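PDB 5CE7: CTD kinase subunit gamma from Schizosaccharomyces pombe, which is probably a subunit of the CTD kinase complex that hyperphosphorylates the C-terminal repeats of RNA polymerase II and is probably needed with ctk2 to activate the kinase subunit. Local coordinates for residues Ser43-Trp46 / Glu47-Ser51; Arg86-Cys89 / Lys90-Gln93; Val95-Ile98 / Gly99-Ala103; Arg110-Leu113 / Gln114-Glu118. One frame throughout, in Å; residues are numbered along the deposited sequence.

Contact 1: residues Ser43-Trp46 / Glu47-Ser51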
# COMPACT_ATOMS: atom_id res chain seq x y z
N SER A 43 -8.53 5.71 -3.72
CA SER A 43 -8.30 7.11 -3.43
C SER A 43 -8.31 7.39 -1.94
O SER A 43 -7.65 8.31 -1.47
CB SER A 43 -9.32 8.01 -4.15
OG SER A 43 -9.05 8.06 -5.53
N CYS A 44 -9.06 6.59 -1.19
CA CYS A 44 -9.04 6.70 0.27
C CYS A 44 -7.64 6.36 0.81
O CYS A 44 -7.16 7.00 1.75
CB CYS A 44 -10.06 5.73 0.90
SG CYS A 44 -11.81 6.12 0.64
N ILE A 45 -7.01 5.36 0.21
CA ILE A 45 -5.65 4.95 0.59
C ILE A 45 -4.67 6.10 0.38
O ILE A 45 -3.91 6.45 1.29
CB ILE A 45 -5.17 3.69 -0.19
CG1 ILE A 45 -6.09 2.49 0.11
CG2 ILE A 45 -3.70 3.38 0.17
CD1 ILE A 45 -5.84 1.26 -0.77
N TRP A 46 -4.71 6.71 -0.80
CA TRP A 46 -3.84 7.87 -1.07
C TRP A 46 -4.17 9.11 -0.24
O TRP A 46 -3.28 9.89 0.11
CB TRP A 46 -3.79 8.20 -2.57
CG TRP A 46 -2.74 7.36 -3.26
CD1 TRP A 46 -2.93 6.21 -3.96
CD2 TRP A 46 -1.32 7.60 -3.24
NE1 TRP A 46 -1.71 5.71 -4.39
CE2 TRP A 46 -0.72 6.55 -3.97
CE3 TRP A 46 -0.51 8.59 -2.68
CZ2 TRP A 46 0.68 6.48 -4.15
CZ3 TRP A 46 0.87 8.51 -2.86
CH2 TRP A 46 1.45 7.46 -3.60
N GLU A 47 -5.45 9.30 0.08
CA GLU A 47 -5.85 10.39 0.97
C GLU A 47 -5.17 10.24 2.34
O GLU A 47 -4.71 11.22 2.94
CB GLU A 47 -7.37 10.41 1.15
CG GLU A 47 -7.89 11.57 1.99
CD GLU A 47 -9.42 11.54 2.15
OE1 GLU A 47 -10.02 10.53 1.74
OE2 GLU A 47 -9.99 12.51 2.70
N GLU A 48 -5.15 9.02 2.85
CA GLU A 48 -4.54 8.73 4.15
C GLU A 48 -3.01 8.80 4.07
O GLU A 48 -2.36 9.24 5.01
CB GLU A 48 -4.98 7.36 4.66
CG GLU A 48 -6.43 7.29 5.08
CD GLU A 48 -6.64 7.72 6.52
OE1 GLU A 48 -5.95 7.17 7.41
OE2 GLU A 48 -7.47 8.63 6.76
N LEU A 49 -2.44 8.39 2.95
CA LEU A 49 -0.99 8.57 2.73
C LEU A 49 -0.59 10.04 2.78
O LEU A 49 0.35 10.42 3.49
CB LEU A 49 -0.55 7.99 1.37
CG LEU A 49 -0.34 6.49 1.29
CD1 LEU A 49 -1.42 5.83 2.06
CD2 LEU A 49 -0.37 6.00 -0.15
N GLU A 50 -1.31 10.87 2.03
CA GLU A 50 -0.97 12.29 1.89
C GLU A 50 -1.03 13.07 3.18
O GLU A 50 -0.24 13.99 3.39
CB GLU A 50 -1.91 12.96 0.89
CG GLU A 50 -1.25 13.37 -0.39
CD GLU A 50 -0.85 12.17 -1.21
OE1 GLU A 50 -1.71 11.28 -1.39
OE2 GLU A 50 0.32 12.11 -1.65
N SER A 51 -1.97 12.72 4.04
CA SER A 51 -2.18 13.49 5.26
C SER A 51 -1.65 12.77 6.50
O SER A 51 -1.71 13.31 7.60
CB SER A 51 -3.67 13.84 5.43
OG SER A 51 -4.46 12.67 5.60
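Torsions of both partners bring Trp46 and Leu49 together: chi1 of -85° swings the indole off the helix beside its own backbone N, the first torsion of Leu49 sets CG anti to its carbonyl carbon, and chi2 of 40° then turns CD2 to the ring. The evidence for a CH-pi contact is direct, since Leu49 CD2 lies 3.6 Å from the centroid of the six-membered ring of Trp46 and 14° off the ring normal. The other branch of Leu49, CD1, is modelled too close to the carbonyl oxygen of Ile45, so its exact place is doubtful. Glu50 approaches the same indole at its rim: OE1 lies in the ring plane, 3.2 Å from CE3 of Trp46, and the carboxylate is nearly coplanar with the ring. Glu50 OE1 also comes within 2.6 Å of Trp46 O. Beneath these side chains the helix 38-51 keeps its regular bonding, with Glu50 N giving a hydrogen bond of 2.9 Å to Trp46 O. NE1 of the indole bonds to the hydroxyl of Tyr42, while Leu91 packs on both Trp46 and Leu49. Replacing Trp46 by an alanine would probably leave Leu49 CD2 without its aromatic face and the Tyr42 hydroxyl without its indole partner. One ring thus offers its face to a methyl, while its C-H edge would probably suit a carboxylate oxygen better than the face would.

Contact 2: residues Arg86-Cys89 / Lys90-Gln93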
# COMPACT_ATOMS: atom_id res chain seq x y z
N ARG A 86 1.13 -0.09 -10.85
CA ARG A 86 1.36 1.14 -11.61
C ARG A 86 1.97 2.21 -10.72
O ARG A 86 2.85 2.97 -11.15
CB ARG A 86 0.05 1.66 -12.20
CG ARG A 86 0.12 3.07 -12.79
CD ARG A 86 -1.28 3.69 -12.98
NE ARG A 86 -1.90 4.03 -11.69
CZ ARG A 86 -3.20 3.94 -11.43
NH1 ARG A 86 -4.05 3.52 -12.35
NH2 ARG A 86 -3.66 4.27 -10.23
N ASP A 87 1.52 2.27 -9.48
CA ASP A 87 1.90 3.37 -8.59
C ASP A 87 3.01 3.04 -7.61
O ASP A 87 3.24 3.80 -6.67
CB ASP A 87 0.68 3.89 -7.82
CG ASP A 87 -0.37 4.51 -8.73
OD1 ASP A 87 -0.09 4.73 -9.92
OD2 ASP A 87 -1.49 4.78 -8.25
N ILE A 88 3.71 1.92 -7.81
CA ILE A 88 4.67 1.44 -6.81
C ILE A 88 5.77 2.45 -6.47
O ILE A 88 6.12 2.61 -5.30
CB ILE A 88 5.28 0.05 -7.15
CG1 ILE A 88 6.09 -0.49 -5.96
CG2 ILE A 88 6.17 0.13 -8.39
CD1 ILE A 88 5.27 -0.68 -4.67
N CYS A 89 6.31 3.13 -7.47
CA CYS A 89 7.36 4.10 -7.19
C CYS A 89 6.81 5.35 -6.51
O CYS A 89 7.48 5.95 -5.67
CB CYS A 89 8.17 4.44 -8.45
SG CYS A 89 9.25 3.07 -9.00
N LYS A 90 5.59 5.75 -6.85
CA LYS A 90 4.93 6.84 -6.12
C LYS A 90 4.76 6.47 -4.65
O LYS A 90 5.00 7.28 -3.75
CB LYS A 90 3.57 7.17 -6.75
CG LYS A 90 3.67 7.78 -8.14
CD LYS A 90 2.29 8.16 -8.68
CE LYS A 90 2.41 8.95 -9.99
NZ LYS A 90 1.07 9.29 -10.57
N LEU A 91 4.33 5.23 -4.41
CA LEU A 91 4.14 4.75 -3.06
C LEU A 91 5.45 4.84 -2.30
O LEU A 91 5.48 5.32 -1.16
CB LEU A 91 3.61 3.32 -3.06
CG LEU A 91 2.17 3.24 -3.61
CD1 LEU A 91 1.73 1.81 -3.97
CD2 LEU A 91 1.20 3.85 -2.60
N VAL A 92 6.54 4.39 -2.92
CA VAL A 92 7.85 4.47 -2.28
C VAL A 92 8.25 5.92 -1.97
O VAL A 92 8.80 6.22 -0.90
CB VAL A 92 8.96 3.79 -3.14
CG1 VAL A 92 10.33 4.11 -2.59
CG2 VAL A 92 8.73 2.28 -3.20
N GLN A 93 7.99 6.82 -2.91
CA GLN A 93 8.35 8.23 -2.74
C GLN A 93 7.62 8.85 -1.54
O GLN A 93 8.16 9.70 -0.84
CB GLN A 93 8.00 9.01 -4.02
CG GLN A 93 8.02 10.52 -3.84
CD GLN A 93 7.01 11.23 -4.72
OE1 GLN A 93 6.68 10.77 -5.82
NE2 GLN A 93 6.49 12.36 -4.23
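Asp87 meets Leu91 one turn on, and Arg86, just before it in the chain, fixes its carboxylate. The guanidinium comes side-on: NE of Arg86 reaches OD1 of Asp87 at 2.6 Å, and NH2 of Arg86 reaches OD2 at 3.0 Å. Both acceptors lie close to the guanidinium plane, yet NE stands 39° out of the carboxylate plane, so the two groups are twisted against each other. OD2 also bonds to the hydroxyl of Tyr42. The carbonyl of Asp87 takes Leu91 N at 2.9 Å, with a C=O...N angle of 167°, and Leu91 CG rests 3.3 Å from the same Asp87 O. Ile88 follows, its CD1 only loosely beside Leu91 CD1 at 4.4 Å; its carbonyl O accepts from Val92 N and also has Val92 CG2 3.4 Å away. Cys89 O closes the walk by accepting from Gln93 N. The side chain of Leu91 packs on Trp46 and Leu49, and a glycine in its place would probably open a gap against both. Asp87 interrupts the helical angles between helices 80-86 and 88-95, standing at the N-cap position without a side-chain capping bond: a helix-to-helix break within the all-helical right-handed superhelix of this noncanonical CTD-interacting domain.

Contact 3: residues Val95-Ile98 / Gly99-Ala103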
# COMPACT_ATOMS: atom_id res chain seq x y z
N VAL A 95 6.30 7.04 1.17
CA VAL A 95 6.65 6.38 2.44
C VAL A 95 8.13 6.59 2.84
O VAL A 95 8.44 6.79 4.02
CB VAL A 95 6.30 4.88 2.39
CG1 VAL A 95 6.62 4.18 3.73
CG2 VAL A 95 4.83 4.71 2.02
N ALA A 96 9.01 6.56 1.84
CA ALA A 96 10.45 6.71 2.05
C ALA A 96 11.00 7.81 1.16
O ALA A 96 11.73 7.54 0.21
CB ALA A 96 11.16 5.40 1.75
N PRO A 97 10.66 9.08 1.47
CA PRO A 97 11.12 10.21 0.66
C PRO A 97 12.59 10.55 0.88
O PRO A 97 13.23 9.98 1.77
CB PRO A 97 10.25 11.36 1.16
CG PRO A 97 9.98 11.00 2.60
CD PRO A 97 9.79 9.51 2.58
N ILE A 98 13.12 11.48 0.08
CA ILE A 98 14.46 12.02 0.32
C ILE A 98 14.51 12.60 1.74
O ILE A 98 13.51 13.08 2.25
CB ILE A 98 14.81 13.12 -0.71
CG1 ILE A 98 16.29 13.51 -0.62
CG2 ILE A 98 13.95 14.35 -0.51
CD1 ILE A 98 17.23 12.50 -1.18
N GLY A 99 15.68 12.53 2.37
CA GLY A 99 15.82 13.00 3.73
C GLY A 99 15.86 11.86 4.73
O GLY A 99 15.97 10.70 4.35
N ALA A 100 15.76 12.18 6.01
CA ALA A 100 15.96 11.20 7.07
C ALA A 100 14.87 10.13 7.17
O ALA A 100 15.14 9.02 7.63
CB ALA A 100 16.14 11.91 8.43
N ALA A 101 13.65 10.44 6.74
CA ALA A 101 12.58 9.44 6.80
C ALA A 101 12.83 8.29 5.84
O ALA A 101 12.39 7.16 6.09
CB ALA A 101 11.19 10.08 6.55
N GLY A 102 13.54 8.58 4.76
CA GLY A 102 13.92 7.54 3.81
C GLY A 102 14.80 6.50 4.49
O GLY A 102 14.64 5.31 4.28
N ALA A 103 15.72 6.97 5.33
CA ALA A 103 16.58 6.07 6.09
C ALA A 103 15.79 5.33 7.18
O ALA A 103 15.95 4.12 7.36
CB ALA A 103 17.76 6.84 6.70
O HOH W 1 12.50 12.60 4.89
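Ile98 stands next to Gly99, and the chain itself sets its CB 3.3 Å from Gly99 N. Beyond CB, a chi1 of -170° puts CG1 beside the carbonyl carbon and keeps it 3.2 Å from Gly99 N, while CD1, the tip, has drawn off to 3.9 Å from that nitrogen. The same torsion places CG2 between backbone N and carbonyl carbon. This exposed side chain marks the outer bend of the link between helix 88-95 and helix 100-118. On the inner side, Pro97 CG touches Ala101 CB at 4.2 Å, and both residues pack on Phe54 of helix 54-73. Two glycines suit the bend, for different reasons. Gly99 has a phi of 103° and a psi of -169°, where a beta carbon would jam against Ile98 O. Gly102 keeps helical angles, but Pro97 O sits 3.3 Å from its CA, so close that a beta carbon on Gly102 would clash with it. Pairing across the turn runs through water 1, which donates to Ile98 O at 2.9 Å and accepts from Ala101 N at 3.1 Å. Other links tie the turn to its surroundings: Ala96 O bonds to His137 ND1 and Val95 O to Asn105 ND2. The water thus serves the loop carbonyl of Ile98 and the Ala101 amide in the first turn of helix 100-118, an acceptor and a donor that do not bond each other directly.

Contact 4: residues Arg110-Leu113 / Gln114-Glu118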
# COMPACT_ATOMS: atom_id res chain seq x y z
N ARG A 110 11.66 -2.00 1.97
CA ARG A 110 12.31 -3.12 1.31
C ARG A 110 11.58 -4.44 1.54
O ARG A 110 11.49 -5.27 0.64
CB ARG A 110 13.79 -3.24 1.73
CG ARG A 110 14.65 -2.09 1.22
CD ARG A 110 16.14 -2.39 1.35
NE ARG A 110 16.94 -1.31 0.78
CZ ARG A 110 17.72 -0.50 1.48
NH1 ARG A 110 17.83 -0.63 2.80
NH2 ARG A 110 18.40 0.45 0.84
N LYS A 111 11.06 -4.63 2.75
CA LYS A 111 10.34 -5.88 3.04
C LYS A 111 9.10 -5.99 2.17
O LYS A 111 8.82 -7.04 1.59
CB LYS A 111 9.97 -5.96 4.53
CG LYS A 111 9.20 -7.22 4.92
CD LYS A 111 7.96 -6.86 5.73
CE LYS A 111 8.31 -6.09 7.01
NZ LYS A 111 8.69 -6.99 8.14
N VAL A 112 8.36 -4.89 2.06
CA VAL A 112 7.15 -4.87 1.24
C VAL A 112 7.47 -5.06 -0.25
O VAL A 112 6.77 -5.78 -0.96
CB VAL A 112 6.36 -3.56 1.42
CG1 VAL A 112 5.18 -3.52 0.46
CG2 VAL A 112 5.91 -3.42 2.87
N LEU A 113 8.53 -4.40 -0.71
CA LEU A 113 8.89 -4.48 -2.12
C LEU A 113 9.24 -5.92 -2.50
O LEU A 113 8.87 -6.39 -3.57
CB LEU A 113 10.03 -3.53 -2.47
CG LEU A 113 9.69 -2.04 -2.47
CD1 LEU A 113 10.95 -1.22 -2.75
CD2 LEU A 113 8.59 -1.72 -3.49
N GLN A 114 9.97 -6.59 -1.62
CA GLN A 114 10.37 -7.98 -1.85
C GLN A 114 9.14 -8.88 -1.90
O GLN A 114 9.02 -9.74 -2.77
CB GLN A 114 11.33 -8.45 -0.76
CG GLN A 114 11.61 -9.95 -0.76
CD GLN A 114 12.58 -10.36 0.35
OE1 GLN A 114 12.16 -10.76 1.44
NE2 GLN A 114 13.87 -10.26 0.07
N SER A 115 8.22 -8.66 -0.97
CA SER A 115 6.96 -9.39 -0.93
C SER A 115 6.15 -9.20 -2.22
O SER A 115 5.70 -10.17 -2.83
CB SER A 115 6.15 -8.93 0.28
OG SER A 115 4.90 -9.59 0.32
N LEU A 116 5.96 -7.95 -2.63
CA LEU A 116 5.25 -7.66 -3.87
C LEU A 116 5.95 -8.27 -5.09
O LEU A 116 5.30 -8.79 -6.00
CB LEU A 116 5.07 -6.15 -4.04
CG LEU A 116 4.17 -5.48 -2.99
CD1 LEU A 116 4.09 -3.97 -3.19
CD2 LEU A 116 2.78 -6.09 -3.01
N HIS A 117 7.28 -8.21 -5.11
CA HIS A 117 8.06 -8.81 -6.19
C HIS A 117 7.93 -10.34 -6.25
O HIS A 117 7.74 -10.91 -7.33
CB HIS A 117 9.54 -8.42 -6.06
CG HIS A 117 10.38 -8.89 -7.20
ND1 HIS A 117 11.52 -9.65 -7.03
CD2 HIS A 117 10.24 -8.73 -8.54
CE1 HIS A 117 12.05 -9.92 -8.21
NE2 HIS A 117 11.29 -9.37 -9.14
N GLU A 118 8.03 -11.00 -5.10
CA GLU A 118 7.90 -12.46 -5.04
C GLU A 118 6.51 -12.92 -5.48
O GLU A 118 6.34 -14.00 -6.05
CB GLU A 118 8.17 -12.95 -3.62
CG GLU A 118 9.60 -12.79 -3.17
CD GLU A 118 9.79 -13.09 -1.70
OE1 GLU A 118 8.80 -13.03 -0.95
OE2 GLU A 118 10.94 -13.39 -1.30
O HOH W 2 9.60 -9.56 2.30
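Lys111 O is held twice: Ser115 N gives it a hydrogen bond of 3.1 Å, and water 2 donates to it at 2.7 Å. This is the alpha-helical i to i+4 pattern of helix 100-118, with the water added beside the exposed residues Lys111 and Gln114. Water 2 also donates to OE1 of Gln114 at 3.0 Å, joining that side-chain amide to the backbone; the extended chain of Gln114, its CG anti to N (chi1 169°), carries OE1 there. The straightest backbone bond of the four is Leu116 N to Val112 O, 2.9 Å with an N-H...O angle of 173°. The polar ends largely look to other parts of the domain: Arg110 makes salt bridges to Glu138 and Glu135, Ser115 OG bonds to Asp65, and His117 NE2 bonds to Asp124 while its ring stacks on Tyr127. Lys111 NZ pairs with the sulfonate of a HEPES molecule, probably from the crystallisation liquor. On the buried side Leu113 packs against helices 88-95 and 124-139, and Val112 against helix 54-73. Val112 and Leu116 run side by side and point the same way, with Val112 CG1 3.8 Å from Leu116 CD1.

In the fold
The four contacts follow in series along one chain, all within the CTD-interacting domain. Contact 1 lies on helix 38-51, contact 2 at the start of helix 88-95, contact 3 in the turn that leads into helix 100-118, and contact 4 farther along that helix. Contact 2 is central: its centre is about 13 Å from that of each other contact. It touches contact 1 through Leu91 and Trp46, and contact 4 through Ile88 against Leu113 and Leu116, whereas contact 3 merely follows it along the chain. Contacts 1 and 4, about 21 Å apart between centres, lie on opposite sides of the chain's centre. Helix 88-95 thus lies packed between helix 38-51 and helix 100-118 in the all-helical right-handed superhelix.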